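Local coordinates for protein homoprotocatechuate 2,3-dioxygenase (Brevibacterium fuscum, PDB 4Z6M) that probably catalyses the iron(II)-dependent, oxygen-consuming extradiol ring cleavage of homoprotocatechuate, here as an engineered variant of a facial-triad dioxygenase, at residues R32-H42 with E46-F56. The protein carries 1 engineered substitution. Sequence-based numbering, arbitrary orientation. Where two conformers were deposited one is given.
Sequences RNFYVDVLGLH and EDENQIYLRSF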
ATOM      1  N   ARG A  32     -17.643 -23.587  -3.102  1.00 10.45           N
ATOM      2  CA  ARG A  32     -17.198 -22.853  -4.294  1.00 10.50           C
ATOM      3  C   ARG A  32     -17.449 -21.361  -4.153  1.00  9.58           C
ATOM      4  O   ARG A  32     -16.594 -20.539  -4.507  1.00 10.65           O
ATOM      5  CB  ARG A  32     -17.931 -23.362  -5.548  1.00 11.42           C
ATOM      6  CG  ARG A  32     -17.255 -22.898  -6.837  1.00 11.68           C
ATOM      7  CD  ARG A  32     -18.078 -23.279  -8.070  1.00 10.97           C
ATOM      8  NE  ARG A  32     -17.359 -23.072  -9.322  1.00 12.13           N
ATOM      9  CZ  ARG A  32     -17.154 -21.885  -9.878  1.00 11.94           C
ATOM     10  NH1 ARG A  32     -17.634 -20.782  -9.318  1.00 13.31           N
ATOM     11  NH2 ARG A  32     -16.492 -21.809 -11.025  1.00 12.76           N
ATOM     12  N   ASN A  33     -18.616 -20.989  -3.639  0.50 10.20           N
ATOM     13  CA  ASN A  33     -18.923 -19.576  -3.481  0.50 11.22           C
ATOM     14  C   ASN A  33     -17.893 -18.889  -2.569  0.50 10.54           C
ATOM     15  O   ASN A  33     -17.487 -17.752  -2.815  0.50 11.67           O
ATOM     16  CB  ASN A  33     -20.348 -19.394  -2.956  0.50 12.82           C
ATOM     17  CG  ASN A  33     -20.698 -17.944  -2.700  0.50 15.13           C
ATOM     18  OD1 ASN A  33     -20.775 -17.518  -1.550  0.50 19.82           O
ATOM     19  ND2 ASN A  33     -20.911 -17.179  -3.762  0.50 17.06           N
ATOM     20  N   PHE A  34     -17.470 -19.584  -1.520  1.00  9.71           N
ATOM     21  CA  PHE A  34     -16.491 -19.013  -0.594  1.00  9.28           C
ATOM     22  C   PHE A  34     -15.121 -18.902  -1.272  1.00  8.29           C
ATOM     23  O   PHE A  34     -14.503 -17.832  -1.282  1.00  9.59           O
ATOM     24  CB  PHE A  34     -16.407 -19.876   0.659  1.00  9.18           C
ATOM     25  CG  PHE A  34     -15.463 -19.348   1.724  1.00  9.99           C
ATOM     26  CD1 PHE A  34     -15.868 -18.314   2.563  1.00 11.58           C
ATOM     27  CD2 PHE A  34     -14.200 -19.895   1.910  1.00  9.74           C
ATOM     28  CE1 PHE A  34     -15.018 -17.839   3.566  1.00 11.87           C
ATOM     29  CE2 PHE A  34     -13.355 -19.421   2.907  1.00  9.89           C
ATOM     30  CZ  PHE A  34     -13.771 -18.403   3.730  1.00 10.46           C
ATOM     31  N   TYR A  35     -14.606 -20.014  -1.801  1.00  8.48           N
ATOM     32  CA  TYR A  35     -13.235 -20.013  -2.273  1.00  8.72           C
ATOM     33  C   TYR A  35     -13.026 -19.316  -3.615  1.00  8.79           C
ATOM     34  O   TYR A  35     -11.949 -18.749  -3.852  1.00  8.47           O
ATOM     35  CB  TYR A  35     -12.688 -21.432  -2.354  1.00  8.70           C
ATOM     36  CG  TYR A  35     -12.446 -22.047  -0.986  1.00  8.96           C
ATOM     37  CD1 TYR A  35     -11.306 -21.736  -0.262  1.00  8.82           C
ATOM     38  CD2 TYR A  35     -13.334 -22.938  -0.423  1.00  9.28           C
ATOM     39  CE1 TYR A  35     -11.070 -22.277   0.989  1.00  8.18           C
ATOM     40  CE2 TYR A  35     -13.105 -23.495   0.826  1.00  8.68           C
ATOM     41  CZ  TYR A  35     -11.972 -23.164   1.527  1.00  8.90           C
ATOM     42  OH  TYR A  35     -11.705 -23.668   2.766  1.00 10.51           O
ATOM     43  N   VAL A  36     -14.032 -19.372  -4.481  1.00  9.10           N
ATOM     44  CA  VAL A  36     -13.943 -18.749  -5.795  1.00  9.61           C
ATOM     45  C   VAL A  36     -14.540 -17.354  -5.743  1.00 10.14           C
ATOM     46  O   VAL A  36     -13.865 -16.383  -6.092  1.00 13.12           O
ATOM     47  CB  VAL A  36     -14.610 -19.604  -6.903  1.00 10.22           C
ATOM     48  CG1 VAL A  36     -14.531 -18.900  -8.255  1.00 11.56           C
ATOM     49  CG2 VAL A  36     -13.931 -20.959  -6.987  1.00 12.08           C
ATOM     50  N   ASP A  37     -15.803 -17.221  -5.372  1.00 11.13           N
ATOM     51  CA  ASP A  37     -16.444 -15.911  -5.478  1.00 12.85           C
ATOM     52  C   ASP A  37     -15.976 -14.947  -4.410  1.00 12.11           C
ATOM     53  O   ASP A  37     -15.690 -13.790  -4.721  1.00 16.11           O
ATOM     54  CB  ASP A  37     -17.963 -16.012  -5.507  1.00 13.71           C
ATOM     55  CG  ASP A  37     -18.440 -16.794  -6.692  1.00 17.73           C
ATOM     56  OD1 ASP A  37     -17.850 -16.634  -7.780  1.00 22.13           O
ATOM     57  OD2 ASP A  37     -19.387 -17.550  -6.536  1.00 23.59           O
ATOM     58  N   VAL A  38     -15.873 -15.405  -3.163  1.00 10.11           N
ATOM     59  CA  VAL A  38     -15.394 -14.501  -2.112  1.00 10.48           C
ATOM     60  C   VAL A  38     -13.891 -14.325  -2.187  1.00  9.21           C
ATOM     61  O   VAL A  38     -13.424 -13.190  -2.291  1.00 11.24           O
ATOM     62  CB  VAL A  38     -15.841 -14.927  -0.704  1.00 10.23           C
ATOM     63  CG1 VAL A  38     -15.300 -13.973   0.352  1.00 11.40           C
ATOM     64  CG2 VAL A  38     -17.369 -15.032  -0.641  1.00 11.64           C
ATOM     65  N   LEU A  39     -13.147 -15.423  -2.211  1.00  9.27           N
ATOM     66  CA  LEU A  39     -11.685 -15.348  -2.096  1.00  8.10           C
ATOM     67  C   LEU A  39     -10.937 -15.229  -3.417  1.00  8.29           C
ATOM     68  O   LEU A  39      -9.760 -14.902  -3.418  1.00  8.50           O
ATOM     69  CB  LEU A  39     -11.136 -16.507  -1.277  1.00  8.97           C
ATOM     70  CG  LEU A  39     -11.572 -16.517   0.196  1.00 10.43           C
ATOM     71  CD1 LEU A  39     -10.856 -17.695   0.845  1.00 10.22           C
ATOM     72  CD2 LEU A  39     -11.239 -15.211   0.909  1.00 11.01           C
ATOM     73  N   GLY A  40     -11.580 -15.548  -4.537  1.00  8.66           N
ATOM     74  CA  GLY A  40     -10.961 -15.314  -5.835  1.00  8.58           C
ATOM     75  C   GLY A  40      -9.928 -16.344  -6.275  1.00  8.59           C
ATOM     76  O   GLY A  40      -9.163 -16.089  -7.217  1.00  8.86           O
ATOM     77  N   LEU A  41      -9.888 -17.519  -5.651  1.00  8.07           N
ATOM     78  CA  LEU A  41      -8.973 -18.549  -6.129  1.00  8.02           C
ATOM     79  C   LEU A  41      -9.379 -18.992  -7.543  1.00  7.38           C
ATOM     80  O   LEU A  41     -10.529 -18.824  -7.950  1.00  8.57           O
ATOM     81  CB  LEU A  41      -8.951 -19.747  -5.179  1.00  8.31           C
ATOM     82  CG  LEU A  41      -8.146 -19.501  -3.887  1.00  8.03           C
ATOM     83  CD1 LEU A  41      -8.493 -20.558  -2.854  1.00  9.53           C
ATOM     84  CD2 LEU A  41      -6.638 -19.469  -4.118  1.00  8.95           C
ATOM     85  N   HIS A  42      -8.405 -19.513  -8.281  1.00  7.83           N
ATOM     86  CA  HIS A  42      -8.569 -19.814  -9.699  1.00  8.24           C
ATOM     87  C   HIS A  42      -8.860 -21.285  -9.921  1.00  8.85           C
ATOM     88  O   HIS A  42      -8.163 -22.135  -9.378  1.00  9.67           O
ATOM     89  CB  HIS A  42      -7.291 -19.393 -10.434  1.00  8.35           C
ATOM     90  CG  HIS A  42      -7.037 -17.942 -10.271  1.00  9.12           C
ATOM     91  ND1 HIS A  42      -7.695 -17.006 -11.037  1.00  9.80           N
ATOM     92  CD2 HIS A  42      -6.358 -17.250  -9.320  1.00  8.66           C
ATOM     93  CE1 HIS A  42      -7.361 -15.795 -10.621  1.00 10.85           C
ATOM     94  NE2 HIS A  42      -6.560 -15.919  -9.576  1.00 10.55           N
ATOM     95  N   GLU A  46     -13.032 -28.530 -12.447  1.00  9.13           N
ATOM     96  CA  GLU A  46     -14.136 -28.858 -11.546  1.00  9.59           C
ATOM     97  C   GLU A  46     -15.119 -29.805 -12.201  1.00  9.65           C
ATOM     98  O   GLU A  46     -15.270 -29.836 -13.420  1.00 10.32           O
ATOM     99  CB  GLU A  46     -14.852 -27.599 -11.029  1.00 11.77           C
ATOM    100  CG  GLU A  46     -15.508 -26.752 -12.071  1.00 12.49           C
ATOM    101  CD  GLU A  46     -16.150 -25.500 -11.504  1.00 14.23           C
ATOM    102  OE1 GLU A  46     -16.747 -25.568 -10.408  1.00 17.59           O
ATOM    103  OE2 GLU A  46     -16.050 -24.444 -12.168  1.00 18.35           O
ATOM    104  N   ASP A  47     -15.786 -30.559 -11.345  1.00  9.13           N
ATOM    105  CA  ASP A  47     -16.918 -31.381 -11.740  1.00  9.60           C
ATOM    106  C   ASP A  47     -17.949 -31.376 -10.610  1.00 10.87           C
ATOM    107  O   ASP A  47     -17.970 -30.455  -9.783  1.00 11.77           O
ATOM    108  CB  ASP A  47     -16.436 -32.769 -12.213  1.00 10.57           C
ATOM    109  CG  ASP A  47     -15.731 -33.583 -11.127  1.00 11.66           C
ATOM    110  OD1 ASP A  47     -15.957 -33.338  -9.921  1.00 11.66           O
ATOM    111  OD2 ASP A  47     -14.920 -34.487 -11.486  1.00 13.93           O
ATOM    112  N   GLU A  48     -18.833 -32.372 -10.586  1.00 11.39           N
ATOM    113  CA  GLU A  48     -19.886 -32.392  -9.597  1.00 13.48           C
ATOM    114  C   GLU A  48     -19.420 -32.806  -8.203  1.00 13.13           C
ATOM    115  O   GLU A  48     -20.174 -32.672  -7.233  1.00 14.37           O
ATOM    116  CB  GLU A  48     -21.009 -33.334 -10.062  1.00 14.81           C
ATOM    117  CG  GLU A  48     -21.608 -32.979 -11.420  1.00 18.08           C
ATOM    118  CD  GLU A  48     -22.413 -31.691 -11.408  1.00 22.45           C
ATOM    119  OE1 GLU A  48     -22.699 -31.151 -10.310  1.00 29.10           O
ATOM    120  OE2 GLU A  48     -22.802 -31.224 -12.513  1.00 31.22           O
ATOM    121  N   ASN A  49     -18.233 -33.398  -8.132  1.00 11.82           N
ATOM    122  CA  ASN A  49     -17.688 -33.924  -6.881  1.00 11.72           C
ATOM    123  C   ASN A  49     -16.484 -33.173  -6.314  1.00 11.62           C
ATOM    124  O   ASN A  49     -16.222 -33.267  -5.113  1.00 11.65           O
ATOM    125  CB  ASN A  49     -17.282 -35.372  -7.105  1.00 14.32           C
ATOM    126  CG  ASN A  49     -18.483 -36.259  -7.287  1.00 17.93           C
ATOM    127  OD1 ASN A  49     -19.312 -36.347  -6.399  1.00 26.42           O
ATOM    128  ND2 ASN A  49     -18.614 -36.863  -8.434  1.00 21.01           N
ATOM    129  N   GLN A  50     -15.749 -32.451  -7.172  1.00  9.86           N
ATOM    130  CA  GLN A  50     -14.500 -31.816  -6.748  1.00  9.49           C
ATOM    131  C   GLN A  50     -14.289 -30.494  -7.457  1.00  9.34           C
ATOM    132  O   GLN A  50     -14.704 -30.306  -8.594  1.00 10.57           O
ATOM    133  CB  GLN A  50     -13.290 -32.696  -7.068  1.00 10.94           C
ATOM    134  CG  GLN A  50     -13.244 -34.023  -6.329  1.00 11.31           C
ATOM    135  CD  GLN A  50     -11.971 -34.791  -6.640  1.00 11.94           C
ATOM    136  OE1 GLN A  50     -11.665 -35.073  -7.796  1.00 11.34           O
ATOM    137  NE2 GLN A  50     -11.212 -35.109  -5.613  1.00 12.50           N
ATOM    138  N   ILE A  51     -13.617 -29.593  -6.764  1.00  9.18           N
ATOM    139  CA  ILE A  51     -13.121 -28.352  -7.341  1.00  9.56           C
ATOM    140  C   ILE A  51     -11.654 -28.236  -7.034  1.00  9.12           C
ATOM    141  O   ILE A  51     -11.238 -28.379  -5.885  1.00  9.97           O
ATOM    142  CB  ILE A  51     -13.870 -27.125  -6.780  1.00 10.67           C
ATOM    143  CG1 ILE A  51     -15.382 -27.286  -7.027  1.00 13.28           C
ATOM    144  CG2 ILE A  51     -13.329 -25.844  -7.395  1.00 10.69           C
ATOM    145  CD1 ILE A  51     -16.225 -26.295  -6.282  1.00 15.92           C
ATOM    146  N   TYR A  52     -10.875 -27.991  -8.068  1.00  8.50           N
ATOM    147  CA  TYR A  52      -9.420 -27.891  -7.972  1.00  7.93           C
ATOM    148  C   TYR A  52      -9.062 -26.424  -8.172  1.00  8.65           C
ATOM    149  O   TYR A  52      -9.425 -25.841  -9.188  1.00  8.69           O
ATOM    150  CB  TYR A  52      -8.740 -28.709  -9.065  1.00  8.86           C
ATOM    151  CG  TYR A  52      -8.865 -30.204  -8.882  1.00  8.71           C
ATOM    152  CD1 TYR A  52     -10.065 -30.870  -9.140  1.00  8.79           C
ATOM    153  CD2 TYR A  52      -7.769 -30.959  -8.491  1.00  8.68           C
ATOM    154  CE1 TYR A  52     -10.175 -32.250  -8.964  1.00  9.11           C
ATOM    155  CE2 TYR A  52      -7.863 -32.333  -8.319  1.00  9.06           C
ATOM    156  CZ  TYR A  52      -9.069 -32.973  -8.557  1.00  8.64           C
ATOM    157  OH  TYR A  52      -9.149 -34.340  -8.347  1.00 11.01           O
ATOM    158  N   LEU A  53      -8.352 -25.844  -7.204  1.00  7.29           N
ATOM    159  CA  LEU A  53      -8.100 -24.415  -7.146  1.00  7.99           C
ATOM    160  C   LEU A  53      -6.612 -24.129  -7.006  1.00  7.84           C
ATOM    161  O   LEU A  53      -5.889 -24.883  -6.350  1.00  7.88           O
ATOM    162  CB  LEU A  53      -8.801 -23.804  -5.936  1.00  8.73           C
ATOM    163  CG  LEU A  53     -10.325 -23.943  -5.935  1.00  9.40           C
ATOM    164  CD1 LEU A  53     -10.886 -23.609  -4.563  1.00 12.20           C
ATOM    165  CD2 LEU A  53     -10.937 -23.079  -7.024  1.00 11.65           C
ATOM    166  N   ARG A  54      -6.178 -23.003  -7.589  1.00  8.04           N
ATOM    167  CA  ARG A  54      -4.809 -22.561  -7.464  1.00  7.85           C
ATOM    168  C   ARG A  54      -4.729 -21.071  -7.208  1.00  7.77           C
ATOM    169  O   ARG A  54      -5.621 -20.293  -7.544  1.00  7.18           O
ATOM    170  CB  ARG A  54      -3.960 -22.955  -8.671  1.00  8.32           C
ATOM    171  CG  ARG A  54      -4.227 -22.179  -9.938  1.00  7.60           C
ATOM    172  CD  ARG A  54      -3.325 -22.658 -11.031  1.00  8.24           C
ATOM    173  NE  ARG A  54      -3.394 -21.890 -12.280  1.00  8.24           N
ATOM    174  CZ  ARG A  54      -4.214 -22.172 -13.290  1.00  7.73           C
ATOM    175  NH1 ARG A  54      -5.162 -23.113 -13.183  1.00  9.61           N
ATOM    176  NH2 ARG A  54      -4.090 -21.506 -14.419  1.00  8.94           N
ATOM    177  N   SER A  55      -3.603 -20.708  -6.603  1.00  7.33           N
ATOM    178  CA  SER A  55      -3.279 -19.312  -6.346  1.00  7.13           C
ATOM    179  C   SER A  55      -2.749 -18.618  -7.604  1.00  6.87           C
ATOM    180  O   SER A  55      -2.414 -19.261  -8.598  1.00  7.48           O
ATOM    181  CB  SER A  55      -2.285 -19.240  -5.194  1.00  7.69           C
ATOM    182  OG  SER A  55      -1.070 -19.827  -5.535  1.00 10.25           O
ATOM    183  N   PHE A  56      -2.623 -17.292  -7.511  1.00  6.50           N
ATOM    184  CA  PHE A  56      -2.268 -16.443  -8.666  1.00  6.69           C
ATOM    185  C   PHE A  56      -0.929 -16.821  -9.276  1.00  7.00           C
ATOM    186  O   PHE A  56      -0.758 -16.717 -10.479  1.00  7.94           O
ATOM    187  CB  PHE A  56      -2.229 -14.988  -8.205  1.00  7.63           C
ATOM    188  CG  PHE A  56      -2.242 -13.951  -9.303  1.00  7.63           C
ATOM    189  CD1 PHE A  56      -3.313 -13.864 -10.191  1.00  7.87           C
ATOM    190  CD2 PHE A  56      -1.221 -13.011  -9.402  1.00  7.76           C
ATOM    191  CE1 PHE A  56      -3.337 -12.883 -11.163  1.00  8.05           C
ATOM    192  CE2 PHE A  56      -1.275 -12.014 -10.363  1.00  7.30           C
ATOM    193  CZ  PHE A  56      -2.326 -11.960 -11.226  1.00  7.56           C
TER
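Arg32 on helix 28-38 reaches across to Ile51 and Glu46 at one end of this contact, while at the other His42 pairs with Arg54 as the chain enters the sheet. The two segments belong to a βαβββ module of the glyoxalase/dioxygenase fold: the helix follows strand 15-25, packs over strand 50-54 and leads into the edge strand 42-46.

From its root outward, Arg32 changes partners. CB rests on Ile51 CD1 at 3.5 Å and CG lies against the same methyl, the arginine roughly perpendicular to the isoleucine. The side chain leaves the helix with CG trans to the main-chain nitrogen (chi1 -165°) and runs extended to NE; CD lies 3.5 Å from Glu46 OE1 and near Ile51 CD1. The guanidinium presents NE to Glu46 OE1 at 2.8 Å and NH2 to Glu46 OE2 at 2.9 Å, each oxygen using its syn lone pair. The two bonds of this salt bridge hold the groups nearly coplanar, 7° apart, and should restrict the rotation of both.

Deeper in, Leu53 is the apolar centre. Its CD1 meets CB of Tyr35 at 3.6 Å, its CD2 meets CG2 of Val36, and its CB faces CB of Leu41; the Tyr35 hydroxyl is hydrogen-bonded to Asp260 OD2. Gly40, with positive phi, is the first residue to leave helical backbone angles, and the chain turns through Leu41 to His42, whose N donates to Arg54 O and whose O accepts from Arg54 N in an antiparallel hydrogen-bonded pair. Leu53 CA adds a C-H...O contact to that same His42 oxygen. The imidazole turns its CD2 edge toward Arg54 O, 3.6 Å from CD2, and its NE2, hydrogen-bonded to Glu149, lies 3.9 Å from CD1 at the edge of the Phe56 ring.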